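Local structure of putative peptidase (Parabacteroides merdae, 4L8K) at residues N11-W16 and D35-Y40; Y23-F28 and K275-F280; A27-D32 and A62-G67; G247-P252 and R264-P269. The protein is a putative serine peptidase of family S41 that probably cleaves peptide bonds at an active site related to that of tricorn protease. One frame throughout, in Å; residues are numbered along the deposited sequence.

Contact 1 (N11-W16 and D35-Y40); sequences NFEALW and DVYDRY
Phe12, Trp16 and Tyr37 join their rings into one aromatic cluster between two antiparallel helices, 8-22 and 33-43, of the tricorn C1-like region. The axes of the two segments run at 170° to each other and come no closer than 11.4 Å, a spacing bridged by bulky rings. Among the aromatic contacts, Phe12 and Tyr37 lie with planes only 26° apart but offset from each other, so the rings barely overlap and CZ of Phe12 meets CE1 of Tyr37 at 3.6 Å. Against Trp16 the tyrosine is turned edge-to-face, its ring edge toward the five-membered ring, with planes at 72°. Phe12 adds a plain apolar contact, its CE1 3.7 Å from CB of Tyr40. The polar part is a single hydrogen bond, from Tyr37 OH to the syn lone pair of Glu13 OE2 at 2.7 Å; the glutamate chain bends at its second torsion. An alanine in place of Tyr37 would probably leave Glu13 without its phenolic partner and open a gap between Phe12 and Trp16. The indole N-H is spent elsewhere, on the carbonyl of Trp33, while the Tyr40 hydroxyl turns to Glu63. Over the indole face itself sits the methylene of Tyr37, with CB 3.3 Å from NE1 of Trp16.

Contact 2 (Y23-F28 and K275-F280); sequences YCFFAF and KQHTEF
His277 is the first residue of 275-280 to touch the other loop: the edge of Phe28 points at its imidazole face, the planes 57° apart, with CZ of Phe28 3.4 Å from CD2 of His277. ND1 of His277 lies near the plane of the Phe25 ring, at that ring's edge. Two residues on, Glu279 has CG anti to the backbone N (chi1 -180°), which lays CG over the face of Phe25, 3.4 Å from CZ of that ring, in a CH-pi contact. Its carboxylate is tilted only 17° from the ring, and OE2 is hydrogen-bonded to OG of Ser266. Phe280 then brings CZ between both phenylalanines, 3.5 Å from CG of Phe28 and 3.7 Å from CD1 of Phe25; these ring pairs are oblique. The result is a four-ring aromatic cluster that joins the loop after helix 8-22, in the tricorn C1-like region, to the S41 peptidase loop whose Glu279 lies beside the phosphate pocket.

Contact 3 (A27-D32 and A62-G67); sequences AFKDVD and AEVKDG
Lys29 reaches across to Val64 in a loop-to-loop contact, between the segment leading into helix 33-43, where Asp32 is the N-cap, and the turn that follows helix 50-61, closed by a bond from Lys65 N to Ala62 O. The lysine passes Val64 at a slant. After a bend at chi2 (-56°) the chain runs extended, its CD and CE lying against the Val64 carbonyl oxygen, and NZ ends 2.8 Å from Val64 O, donating almost straight down the C=O axis (178°). Earlier in the chain, CG of Lys29 packs 4.1 Å from CB of Val64. With an alanine at Lys29, the Val64 carbonyl would probably lose its ammonium partner and the flank of Val64 would be left less well packed. The carboxylate of Asp66 lies near NZ without touching it, and is held instead by His68, Thr69 and Tyr23. Val31 stands at about a right angle to Glu63, both methyls near Glu63 O: CG2 is the closer at 3.4 Å from that oxygen, and CG1 also meets OE1 of Glu63 at 3.7 Å. That carboxylate is engaged by Arg39 and Tyr40 of helix 33-43. One water bridges the loops, donating to Asp30 OD1 at 2.8 Å and to Glu63 O at 2.9 Å.

Contact 4 (G247-P252 and R264-P269); sequences GGSGLP and RFSACP. With PO4 (phosphate ion), chain E.
Pro252 lays its CB over one face of the Arg264 guanidinium, 3.7 Å from NH2, while the phosphate, probably from the crystallisation liquor, sits at the edge of the same group. There NH1 of Arg264 donates to phosphate O4 at 2.8 Å, and NH2 makes a weaker bond to O3; NH1 also serves the carbonyl of His68. The two segments meet at the open end of a beta hairpin formed by strands 252-256 and 262-266, where Pro252 and Ser266 are an antiparallel non-hydrogen-bonded pair. Just beyond it Ala267 N donates to Leu251 O at 2.8 Å. The glycine-rich turn faces the anion with its backbone: the N-H groups of Ser249 and Gly250 both grip phosphate O2, at 2.7 and 2.8 Å. A side chain at Gly248 would collide with that oxygen. His68 and Ser223 bind the phosphate too, consistent with an S41 active-site pocket. Ser266, its OG anti to the carbonyl carbon (chi1 -59°), brings that hydroxyl within 2.6 Å of phosphate O1.

Taken together, the four contacts form a chain of neighbours running from the helical N-terminal region to the phosphate pocket. Contact 1 meets contact 3, centres about 14 Å apart, through Glu63, whose OE2 lies 2.7 Å from Tyr40 OH. Contacts 2 and 3 share Ala27 and Phe28, and Tyr23 OH is 2.8 Å from Asp66 OD2. Contact 4 is nested in sequence within the long loop closed by contact 2; their centres are about 10 Å apart, and OE2 of Glu279 approaches OG of Ser266 to 2.7 Å. Glu279 of contact 2 thus stands behind Ser266 at the site, probably the catalytic pocket, of a phosphate likely taken up from the crystallisation liquor, whereas contact 1 lies about 22 Å from contact 4, centre to centre.

Contact 1 (N11-W16 and D35-Y40)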
loop_
_atom_site.group_PDB
_atom_site.type_symbol
_atom_site.label_atom_id
_atom_site.label_comp_id
_atom_site.label_asym_id
_atom_site.label_seq_id
_atom_site.Cartn_x
_atom_site.Cartn_y
_atom_site.Cartn_z
ATOM N N ASN A 11 9.049 -29.988 7.583
ATOM C CA ASN A 11 8.665 -28.736 6.935
ATOM C C ASN A 11 7.473 -28.114 7.649
ATOM O O ASN A 11 7.443 -26.900 7.815
ATOM C CB ASN A 11 8.400 -28.962 5.464
ATOM C CG ASN A 11 9.703 -29.181 4.749
ATOM O OD1 ASN A 11 10.440 -28.239 4.467
ATOM N ND2 ASN A 11 10.087 -30.433 4.581
ATOM N N PHE A 12 6.541 -28.938 8.148
ATOM C CA PHE A 12 5.429 -28.433 8.967
ATOM C C PHE A 12 5.991 -27.723 10.225
ATOM O O PHE A 12 5.649 -26.563 10.492
ATOM C CB PHE A 12 4.465 -29.579 9.360
ATOM C CG PHE A 12 3.661 -29.322 10.613
ATOM C CD1 PHE A 12 2.743 -28.272 10.672
ATOM C CD2 PHE A 12 3.831 -30.121 11.742
ATOM C CE1 PHE A 12 2.029 -28.010 11.851
ATOM C CE2 PHE A 12 3.089 -29.885 12.903
ATOM C CZ PHE A 12 2.195 -28.823 12.952
ATOM N N GLU A 13 6.861 -28.436 10.978
ATOM C CA GLU A 13 7.490 -27.944 12.205
ATOM C C GLU A 13 8.260 -26.649 11.952
ATOM O O GLU A 13 8.055 -25.690 12.683
ATOM C CB GLU A 13 8.436 -29.001 12.820
ATOM C CG GLU A 13 7.745 -30.234 13.379
ATOM C CD GLU A 13 6.949 -30.120 14.668
ATOM O OE1 GLU A 13 7.043 -29.075 15.354
ATOM O OE2 GLU A 13 6.249 -31.104 15.005
ATOM N N ALA A 14 9.101 -26.612 10.897
ATOM C CA ALA A 14 9.913 -25.450 10.537
ATOM C C ALA A 14 9.046 -24.242 10.178
ATOM O O ALA A 14 9.293 -23.159 10.707
ATOM C CB ALA A 14 10.829 -25.788 9.377
ATOM N N LEU A 15 8.012 -24.437 9.327
ATOM C CA LEU A 15 7.098 -23.375 8.931
ATOM C C LEU A 15 6.324 -22.820 10.141
ATOM O O LEU A 15 6.218 -21.602 10.265
ATOM C CB LEU A 15 6.124 -23.845 7.824
ATOM C CG LEU A 15 5.105 -22.781 7.339
ATOM C CD1 LEU A 15 5.798 -21.505 6.838
ATOM C CD2 LEU A 15 4.178 -23.331 6.307
ATOM N N TRP A 16 5.796 -23.697 11.022
ATOM C CA TRP A 16 5.061 -23.255 12.207
ATOM C C TRP A 16 5.965 -22.381 13.114
ATOM O O TRP A 16 5.523 -21.336 13.601
ATOM C CB TRP A 16 4.492 -24.462 12.997
ATOM C CG TRP A 16 3.602 -24.012 14.121
ATOM C CD1 TRP A 16 2.278 -23.687 14.033
ATOM C CD2 TRP A 16 4.023 -23.621 15.446
ATOM N NE1 TRP A 16 1.825 -23.212 15.246
ATOM C CE2 TRP A 16 2.876 -23.162 16.131
ATOM C CE3 TRP A 16 5.243 -23.699 16.148
ATOM C CZ2 TRP A 16 2.909 -22.793 17.488
ATOM C CZ3 TRP A 16 5.273 -23.328 17.486
ATOM C CH2 TRP A 16 4.123 -22.869 18.140
ATOM N N ASP A 35 -3.111 -23.478 19.012
ATOM C CA ASP A 35 -4.241 -24.334 18.615
ATOM C C ASP A 35 -4.118 -24.704 17.137
ATOM O O ASP A 35 -4.593 -25.767 16.738
ATOM C CB ASP A 35 -5.613 -23.671 18.877
ATOM C CG ASP A 35 -5.871 -23.168 20.297
ATOM O OD1 ASP A 35 -5.227 -23.688 21.248
ATOM O OD2 ASP A 35 -6.743 -22.277 20.462
ATOM N N VAL A 36 -3.484 -23.811 16.333
ATOM C CA VAL A 36 -3.189 -24.029 14.913
ATOM C C VAL A 36 -2.150 -25.169 14.846
ATOM O O VAL A 36 -2.277 -26.077 14.007
ATOM C CB VAL A 36 -2.725 -22.718 14.188
ATOM C CG1 VAL A 36 -2.032 -23.020 12.864
ATOM C CG2 VAL A 36 -3.900 -21.765 13.962
ATOM N N TYR A 37 -1.159 -25.155 15.775
ATOM C CA TYR A 37 -0.175 -26.236 15.832
ATOM C C TYR A 37 -0.874 -27.579 16.125
ATOM O O TYR A 37 -0.628 -28.542 15.413
ATOM C CB TYR A 37 0.936 -25.984 16.875
ATOM C CG TYR A 37 1.931 -27.123 16.929
ATOM C CD1 TYR A 37 3.025 -27.159 16.071
ATOM C CD2 TYR A 37 1.722 -28.218 17.770
ATOM C CE1 TYR A 37 3.908 -28.241 16.065
ATOM C CE2 TYR A 37 2.588 -29.316 17.763
ATOM C CZ TYR A 37 3.690 -29.313 16.923
ATOM O OH TYR A 37 4.551 -30.384 16.943
ATOM N N ASP A 38 -1.716 -27.633 17.174
ATOM C CA ASP A 38 -2.411 -28.858 17.607
ATOM C C ASP A 38 -3.265 -29.453 16.494
ATOM O O ASP A 38 -3.237 -30.667 16.299
ATOM C CB ASP A 38 -3.275 -28.603 18.854
ATOM C CG ASP A 38 -2.490 -28.175 20.077
ATOM O OD1 ASP A 38 -1.290 -28.518 20.162
ATOM O OD2 ASP A 38 -3.078 -27.499 20.950
ATOM N N ARG A 39 -3.989 -28.601 15.746
ATOM C CA ARG A 39 -4.854 -29.056 14.655
ATOM C C ARG A 39 -4.046 -29.604 13.467
ATOM O O ARG A 39 -4.293 -30.724 13.021
ATOM C CB ARG A 39 -5.774 -27.926 14.191
ATOM C CG ARG A 39 -6.952 -27.730 15.135
ATOM C CD ARG A 39 -7.990 -26.765 14.603
ATOM N NE ARG A 39 -7.517 -25.379 14.618
ATOM C CZ ARG A 39 -7.419 -24.602 13.545
ATOM N NH1 ARG A 39 -7.768 -25.059 12.347
ATOM N NH2 ARG A 39 -6.988 -23.359 13.661
ATOM N N TYR A 40 -3.069 -28.823 12.975
ATOM C CA TYR A 40 -2.265 -29.200 11.809
ATOM C C TYR A 40 -1.274 -30.326 12.110
ATOM O O TYR A 40 -0.889 -31.051 11.190
ATOM C CB TYR A 40 -1.569 -27.968 11.208
ATOM C CG TYR A 40 -2.558 -27.113 10.444
ATOM C CD1 TYR A 40 -3.383 -26.197 11.106
ATOM C CD2 TYR A 40 -2.728 -27.270 9.072
ATOM C CE1 TYR A 40 -4.327 -25.434 10.411
ATOM C CE2 TYR A 40 -3.686 -26.536 8.377
ATOM C CZ TYR A 40 -4.464 -25.602 9.048
ATOM O OH TYR A 40 -5.381 -24.853 8.361
#

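Contact 2 (Y23-F28 and K275-F280)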
loop_
_atom_site.group_PDB
_atom_site.type_symbol
_atom_site.label_atom_id
_atom_site.label_comp_id
_atom_site.label_asym_id
_atom_site.label_seq_id
_atom_site.Cartn_x
_atom_site.Cartn_y
_atom_site.Cartn_z
ATOM N N TYR A 23 6.389 -13.820 12.861
ATOM C CA TYR A 23 5.131 -13.163 12.454
ATOM C C TYR A 23 4.774 -12.082 13.494
ATOM O O TYR A 23 4.791 -12.346 14.697
ATOM C CB TYR A 23 3.995 -14.185 12.253
ATOM C CG TYR A 23 2.778 -13.589 11.589
ATOM C CD1 TYR A 23 2.775 -13.297 10.225
ATOM C CD2 TYR A 23 1.644 -13.264 12.330
ATOM C CE1 TYR A 23 1.664 -12.723 9.612
ATOM C CE2 TYR A 23 0.529 -12.680 11.725
ATOM C CZ TYR A 23 0.546 -12.414 10.366
ATOM O OH TYR A 23 -0.538 -11.836 9.760
ATOM N N CYS A 24 4.529 -10.851 13.022
ATOM C CA CYS A 24 4.352 -9.657 13.857
ATOM C C CYS A 24 2.919 -9.337 14.274
ATOM O O CYS A 24 2.763 -8.447 15.117
ATOM C CB CYS A 24 4.951 -8.442 13.148
ATOM S SG CYS A 24 6.689 -8.615 12.698
ATOM N N PHE A 25 1.882 -9.991 13.692
ATOM C CA PHE A 25 0.532 -9.512 13.944
ATOM C C PHE A 25 -0.430 -10.500 14.583
ATOM O O PHE A 25 -1.642 -10.309 14.459
ATOM C CB PHE A 25 -0.044 -8.971 12.614
ATOM C CG PHE A 25 0.875 -7.933 12.000
ATOM C CD1 PHE A 25 0.998 -6.660 12.567
ATOM C CD2 PHE A 25 1.697 -8.261 10.926
ATOM C CE1 PHE A 25 1.879 -5.711 12.020
ATOM C CE2 PHE A 25 2.607 -7.330 10.411
ATOM C CZ PHE A 25 2.682 -6.057 10.952
ATOM N N PHE A 26 0.077 -11.451 15.381
ATOM C CA PHE A 26 -0.759 -12.441 16.080
ATOM C C PHE A 26 -1.817 -11.810 17.015
ATOM O O PHE A 26 -2.928 -12.331 17.095
ATOM C CB PHE A 26 0.105 -13.434 16.880
ATOM C CG PHE A 26 0.762 -14.495 16.037
ATOM C CD1 PHE A 26 0.005 -15.318 15.210
ATOM C CD2 PHE A 26 2.135 -14.706 16.100
ATOM C CE1 PHE A 26 0.613 -16.311 14.442
ATOM C CE2 PHE A 26 2.740 -15.709 15.338
ATOM C CZ PHE A 26 1.973 -16.513 14.527
ATOM N N ALA A 27 -1.496 -10.668 17.660
ATOM C CA ALA A 27 -2.394 -9.938 18.566
ATOM C C ALA A 27 -3.661 -9.412 17.870
ATOM O O ALA A 27 -4.648 -9.152 18.556
ATOM C CB ALA A 27 -1.647 -8.769 19.207
ATOM N N PHE A 28 -3.646 -9.289 16.525
ATOM C CA PHE A 28 -4.758 -8.774 15.731
ATOM C C PHE A 28 -5.513 -9.875 14.996
ATOM O O PHE A 28 -6.334 -9.563 14.142
ATOM C CB PHE A 28 -4.238 -7.721 14.723
ATOM C CG PHE A 28 -3.387 -6.657 15.384
ATOM C CD1 PHE A 28 -2.018 -6.838 15.544
ATOM C CD2 PHE A 28 -3.960 -5.493 15.880
ATOM C CE1 PHE A 28 -1.242 -5.889 16.201
ATOM C CE2 PHE A 28 -3.180 -4.539 16.536
ATOM C CZ PHE A 28 -1.826 -4.741 16.689
ATOM N N LYS A 275 0.847 6.079 16.958
ATOM C CA LYS A 275 1.390 4.766 17.287
ATOM C C LYS A 275 0.371 3.633 16.977
ATOM O O LYS A 275 0.404 2.562 17.592
ATOM C CB LYS A 275 1.884 4.726 18.744
ATOM C CG LYS A 275 3.160 5.538 18.927
ATOM C CD LYS A 275 3.607 5.611 20.365
ATOM C CE LYS A 275 4.850 6.459 20.479
ATOM N NZ LYS A 275 5.268 6.644 21.891
ATOM N N GLN A 276 -0.494 3.863 15.973
ATOM C CA GLN A 276 -1.472 2.869 15.512
ATOM C C GLN A 276 -0.940 2.148 14.273
ATOM O O GLN A 276 -0.305 2.767 13.414
ATOM C CB GLN A 276 -2.852 3.505 15.236
ATOM C CG GLN A 276 -3.430 4.314 16.420
ATOM C CD GLN A 276 -3.562 3.562 17.753
ATOM O OE1 GLN A 276 -3.864 2.366 17.845
ATOM N NE2 GLN A 276 -3.188 4.234 18.810
ATOM N N HIS A 277 -1.200 0.827 14.197
ATOM C CA HIS A 277 -0.759 -0.040 13.103
ATOM C C HIS A 277 -1.419 0.330 11.773
ATOM O O HIS A 277 -2.629 0.534 11.724
ATOM C CB HIS A 277 -1.047 -1.506 13.452
ATOM C CG HIS A 277 -0.156 -2.033 14.518
ATOM N ND1 HIS A 277 0.963 -2.771 14.209
ATOM C CD2 HIS A 277 -0.219 -1.870 15.857
ATOM C CE1 HIS A 277 1.537 -3.039 15.365
ATOM N NE2 HIS A 277 0.866 -2.512 16.384
ATOM N N THR A 278 -0.610 0.431 10.700
ATOM C CA THR A 278 -1.075 0.751 9.328
ATOM C C THR A 278 -1.052 -0.513 8.434
ATOM O O THR A 278 -1.446 -0.457 7.265
ATOM C CB THR A 278 -0.182 1.864 8.708
ATOM O OG1 THR A 278 1.160 1.379 8.593
ATOM C CG2 THR A 278 -0.208 3.172 9.513
ATOM N N GLU A 279 -0.583 -1.654 8.996
ATOM C CA GLU A 279 -0.433 -2.933 8.302
ATOM C C GLU A 279 -1.711 -3.413 7.627
ATOM O O GLU A 279 -1.652 -3.995 6.558
ATOM C CB GLU A 279 0.043 -4.023 9.293
ATOM C CG GLU A 279 0.236 -5.404 8.664
ATOM C CD GLU A 279 1.378 -5.557 7.665
ATOM O OE1 GLU A 279 2.305 -4.709 7.658
ATOM O OE2 GLU A 279 1.350 -6.551 6.899
ATOM N N PHE A 280 -2.853 -3.181 8.273
ATOM C CA PHE A 280 -4.140 -3.686 7.845
ATOM C C PHE A 280 -4.832 -2.751 6.867
ATOM O O PHE A 280 -5.911 -3.070 6.365
ATOM C CB PHE A 280 -4.992 -3.972 9.094
ATOM C CG PHE A 280 -4.168 -4.695 10.134
ATOM C CD1 PHE A 280 -3.743 -6.017 9.921
ATOM C CD2 PHE A 280 -3.797 -4.055 11.320
ATOM C CE1 PHE A 280 -2.970 -6.687 10.880
ATOM C CE2 PHE A 280 -3.004 -4.718 12.276
ATOM C CZ PHE A 280 -2.590 -6.026 12.042
#

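Contact 3 (A27-D32 and A62-G67)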
loop_
_atom_site.group_PDB
_atom_site.type_symbol
_atom_site.label_atom_id
_atom_site.label_comp_id
_atom_site.label_asym_id
_atom_site.label_seq_id
_atom_site.Cartn_x
_atom_site.Cartn_y
_atom_site.Cartn_z
ATOM N N ALA A 27 -1.496 -10.668 17.660
ATOM C CA ALA A 27 -2.394 -9.938 18.566
ATOM C C ALA A 27 -3.661 -9.412 17.870
ATOM O O ALA A 27 -4.648 -9.152 18.556
ATOM C CB ALA A 27 -1.647 -8.769 19.207
ATOM N N PHE A 28 -3.646 -9.289 16.525
ATOM C CA PHE A 28 -4.758 -8.774 15.731
ATOM C C PHE A 28 -5.513 -9.875 14.996
ATOM O O PHE A 28 -6.334 -9.563 14.142
ATOM C CB PHE A 28 -4.238 -7.721 14.723
ATOM C CG PHE A 28 -3.387 -6.657 15.384
ATOM C CD1 PHE A 28 -2.018 -6.838 15.544
ATOM C CD2 PHE A 28 -3.960 -5.493 15.880
ATOM C CE1 PHE A 28 -1.242 -5.889 16.201
ATOM C CE2 PHE A 28 -3.180 -4.539 16.536
ATOM C CZ PHE A 28 -1.826 -4.741 16.689
ATOM N N LYS A 29 -5.282 -11.146 15.356
ATOM C CA LYS A 29 -5.915 -12.298 14.704
ATOM C C LYS A 29 -6.802 -13.099 15.670
ATOM O O LYS A 29 -6.432 -13.294 16.826
ATOM C CB LYS A 29 -4.846 -13.226 14.078
ATOM C CG LYS A 29 -3.839 -12.522 13.147
ATOM C CD LYS A 29 -4.523 -11.746 12.004
ATOM C CE LYS A 29 -3.562 -11.006 11.123
ATOM N NZ LYS A 29 -4.183 -10.665 9.818
ATOM N N ASP A 30 -7.959 -13.575 15.180
ATOM C CA ASP A 30 -8.922 -14.353 15.949
ATOM C C ASP A 30 -8.408 -15.748 16.317
ATOM O O ASP A 30 -8.971 -16.357 17.223
ATOM C CB ASP A 30 -10.291 -14.478 15.231
ATOM C CG ASP A 30 -10.295 -14.692 13.725
ATOM O OD1 ASP A 30 -9.721 -15.710 13.266
ATOM O OD2 ASP A 30 -10.981 -13.918 13.020
ATOM N N VAL A 31 -7.384 -16.271 15.621
ATOM C CA VAL A 31 -6.836 -17.596 15.933
ATOM C C VAL A 31 -5.698 -17.498 16.949
ATOM O O VAL A 31 -5.067 -16.445 17.095
ATOM C CB VAL A 31 -6.375 -18.425 14.692
ATOM C CG1 VAL A 31 -7.553 -18.841 13.819
ATOM C CG2 VAL A 31 -5.298 -17.708 13.878
ATOM N N ASP A 32 -5.447 -18.628 17.629
ATOM C CA ASP A 32 -4.349 -18.885 18.551
ATOM C C ASP A 32 -3.394 -19.815 17.799
ATOM O O ASP A 32 -3.815 -20.885 17.339
ATOM C CB ASP A 32 -4.872 -19.505 19.867
ATOM C CG ASP A 32 -3.853 -19.782 20.980
ATOM O OD1 ASP A 32 -2.635 -19.853 20.683
ATOM O OD2 ASP A 32 -4.282 -19.996 22.138
ATOM N N ALA A 62 -3.074 -19.421 5.848
ATOM C CA ALA A 62 -4.326 -18.685 5.633
ATOM C C ALA A 62 -5.146 -18.532 6.943
ATOM O O ALA A 62 -6.072 -17.732 6.988
ATOM C CB ALA A 62 -5.151 -19.345 4.546
ATOM N N GLU A 63 -4.766 -19.243 8.014
ATOM C CA GLU A 63 -5.411 -19.113 9.335
ATOM C C GLU A 63 -5.272 -17.688 9.896
ATOM O O GLU A 63 -6.154 -17.240 10.623
ATOM C CB GLU A 63 -4.843 -20.125 10.344
ATOM C CG GLU A 63 -5.160 -21.583 10.008
ATOM C CD GLU A 63 -6.525 -22.110 10.412
ATOM O OE1 GLU A 63 -7.159 -21.529 11.328
ATOM O OE2 GLU A 63 -6.929 -23.157 9.855
ATOM N N VAL A 64 -4.183 -16.974 9.547
ATOM C CA VAL A 64 -3.976 -15.597 10.007
ATOM C C VAL A 64 -4.645 -14.589 9.046
ATOM O O VAL A 64 -4.534 -13.400 9.290
ATOM C CB VAL A 64 -2.496 -15.208 10.312
ATOM C CG1 VAL A 64 -1.922 -16.072 11.431
ATOM C CG2 VAL A 64 -1.610 -15.236 9.064
ATOM N N LYS A 65 -5.335 -15.048 7.972
ATOM C CA LYS A 65 -6.090 -14.195 7.031
ATOM C C LYS A 65 -5.318 -12.932 6.650
ATOM O O LYS A 65 -5.796 -11.808 6.851
ATOM C CB LYS A 65 -7.453 -13.824 7.652
ATOM C CG LYS A 65 -8.323 -15.045 7.927
ATOM C CD LYS A 65 -9.567 -14.639 8.683
ATOM C CE LYS A 65 -10.431 -15.809 9.095
ATOM N NZ LYS A 65 -10.960 -16.563 7.926
ATOM N N ASP A 66 -4.103 -13.137 6.102
ATOM C CA ASP A 66 -3.181 -12.065 5.778
ATOM C C ASP A 66 -2.805 -12.072 4.281
ATOM O O ASP A 66 -2.149 -13.010 3.797
ATOM C CB ASP A 66 -1.937 -12.218 6.674
ATOM C CG ASP A 66 -0.885 -11.156 6.497
ATOM O OD1 ASP A 66 -1.109 -10.225 5.692
ATOM O OD2 ASP A 66 0.156 -11.247 7.164
ATOM N N GLY A 67 -3.157 -10.975 3.594
ATOM C CA GLY A 67 -2.877 -10.801 2.171
ATOM C C GLY A 67 -1.402 -10.632 1.894
ATOM O O GLY A 67 -0.970 -10.747 0.752
HETATM O O HOH W 1 -7.292 -15.018 12.051
#

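Contact 4 (G247-P252 and R264-P269)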
loop_
_atom_site.group_PDB
_atom_site.type_symbol
_atom_site.label_atom_id
_atom_site.label_comp_id
_atom_site.label_asym_id
_atom_site.label_seq_id
_atom_site.Cartn_x
_atom_site.Cartn_y
_atom_site.Cartn_z
ATOM N N GLY A 247 -2.792 -2.086 2.758
ATOM C CA GLY A 247 -1.869 -2.221 3.881
ATOM C C GLY A 247 -0.465 -2.649 3.526
ATOM O O GLY A 247 0.057 -2.324 2.456
ATOM N N GLY A 248 0.152 -3.386 4.438
ATOM C CA GLY A 248 1.524 -3.827 4.248
ATOM C C GLY A 248 2.499 -2.719 4.609
ATOM O O GLY A 248 2.077 -1.606 4.944
ATOM N N SER A 249 3.804 -2.995 4.503
ATOM C CA SER A 249 4.818 -2.036 4.912
ATOM C C SER A 249 5.937 -1.793 3.906
ATOM O O SER A 249 6.715 -0.867 4.107
ATOM C CB SER A 249 5.447 -2.493 6.225
ATOM O OG SER A 249 5.906 -3.836 6.132
ATOM N N GLY A 250 6.079 -2.636 2.890
ATOM C CA GLY A 250 7.199 -2.482 1.964
ATOM C C GLY A 250 8.512 -3.003 2.528
ATOM O O GLY A 250 9.567 -2.850 1.905
ATOM N N LEU A 251 8.455 -3.630 3.708
ATOM C CA LEU A 251 9.603 -4.226 4.395
ATOM C C LEU A 251 9.286 -5.709 4.643
ATOM O O LEU A 251 8.741 -6.059 5.692
ATOM C CB LEU A 251 9.933 -3.487 5.710
ATOM C CG LEU A 251 10.229 -1.992 5.603
ATOM C CD1 LEU A 251 9.707 -1.253 6.806
ATOM C CD2 LEU A 251 11.708 -1.738 5.468
ATOM N N PRO A 252 9.575 -6.600 3.674
ATOM C CA PRO A 252 9.226 -8.023 3.876
ATOM C C PRO A 252 10.261 -8.858 4.635
ATOM O O PRO A 252 11.465 -8.573 4.637
ATOM C CB PRO A 252 9.103 -8.559 2.446
ATOM C CG PRO A 252 10.010 -7.685 1.627
ATOM C CD PRO A 252 10.152 -6.364 2.327
ATOM N N ARG A 264 6.964 -15.825 3.161
ATOM C CA ARG A 264 7.154 -14.380 3.244
ATOM C C ARG A 264 5.940 -13.750 3.919
ATOM O O ARG A 264 4.824 -14.297 3.834
ATOM C CB ARG A 264 7.419 -13.737 1.852
ATOM C CG ARG A 264 6.263 -13.817 0.847
ATOM C CD ARG A 264 5.325 -12.610 0.873
ATOM N NE ARG A 264 5.926 -11.398 0.301
ATOM C CZ ARG A 264 5.704 -10.158 0.741
ATOM N NH1 ARG A 264 4.895 -9.943 1.778
ATOM N NH2 ARG A 264 6.277 -9.122 0.140
ATOM N N PHE A 265 6.185 -12.604 4.589
ATOM C CA PHE A 265 5.212 -11.760 5.277
ATOM C C PHE A 265 5.895 -10.426 5.659
ATOM O O PHE A 265 7.096 -10.255 5.402
ATOM C CB PHE A 265 4.591 -12.473 6.503
ATOM C CG PHE A 265 5.518 -13.278 7.386
ATOM C CD1 PHE A 265 6.187 -12.678 8.451
ATOM C CD2 PHE A 265 5.653 -14.655 7.213
ATOM C CE1 PHE A 265 6.972 -13.442 9.326
ATOM C CE2 PHE A 265 6.487 -15.405 8.046
ATOM C CZ PHE A 265 7.108 -14.802 9.123
ATOM N N SER A 266 5.142 -9.472 6.234
ATOM C CA SER A 266 5.717 -8.189 6.658
ATOM C C SER A 266 6.677 -8.416 7.820
ATOM O O SER A 266 6.348 -9.142 8.764
ATOM C CB SER A 266 4.618 -7.217 7.045
ATOM O OG SER A 266 3.785 -7.030 5.918
ATOM N N ALA A 267 7.889 -7.862 7.705
ATOM C CA ALA A 267 8.941 -8.057 8.699
ATOM C C ALA A 267 8.800 -7.169 9.905
ATOM O O ALA A 267 9.212 -7.568 11.008
ATOM C CB ALA A 267 10.309 -7.803 8.073
ATOM N N CYS A 268 8.279 -5.947 9.712
ATOM C CA CYS A 268 8.216 -4.977 10.804
ATOM C C CYS A 268 6.868 -4.253 10.881
ATOM O O CYS A 268 6.417 -3.722 9.867
ATOM C CB CYS A 268 9.347 -3.956 10.671
ATOM S SG CYS A 268 10.945 -4.642 10.164
ATOM N N PRO A 269 6.268 -4.093 12.089
ATOM C CA PRO A 269 5.074 -3.238 12.184
ATOM C C PRO A 269 5.451 -1.753 11.936
ATOM O O PRO A 269 6.443 -1.254 12.477
ATOM C CB PRO A 269 4.588 -3.431 13.631
ATOM C CG PRO A 269 5.386 -4.544 14.184
ATOM C CD PRO A 269 6.658 -4.604 13.417
HETATM P P PO4 E . 5.032 -6.183 2.597
HETATM O O1 PO4 E . 5.516 -6.417 4.016
HETATM O O2 PO4 E . 4.281 -4.814 2.540
HETATM O O3 PO4 E . 6.255 -6.170 1.642
HETATM O O4 PO4 E . 4.046 -7.308 2.208
#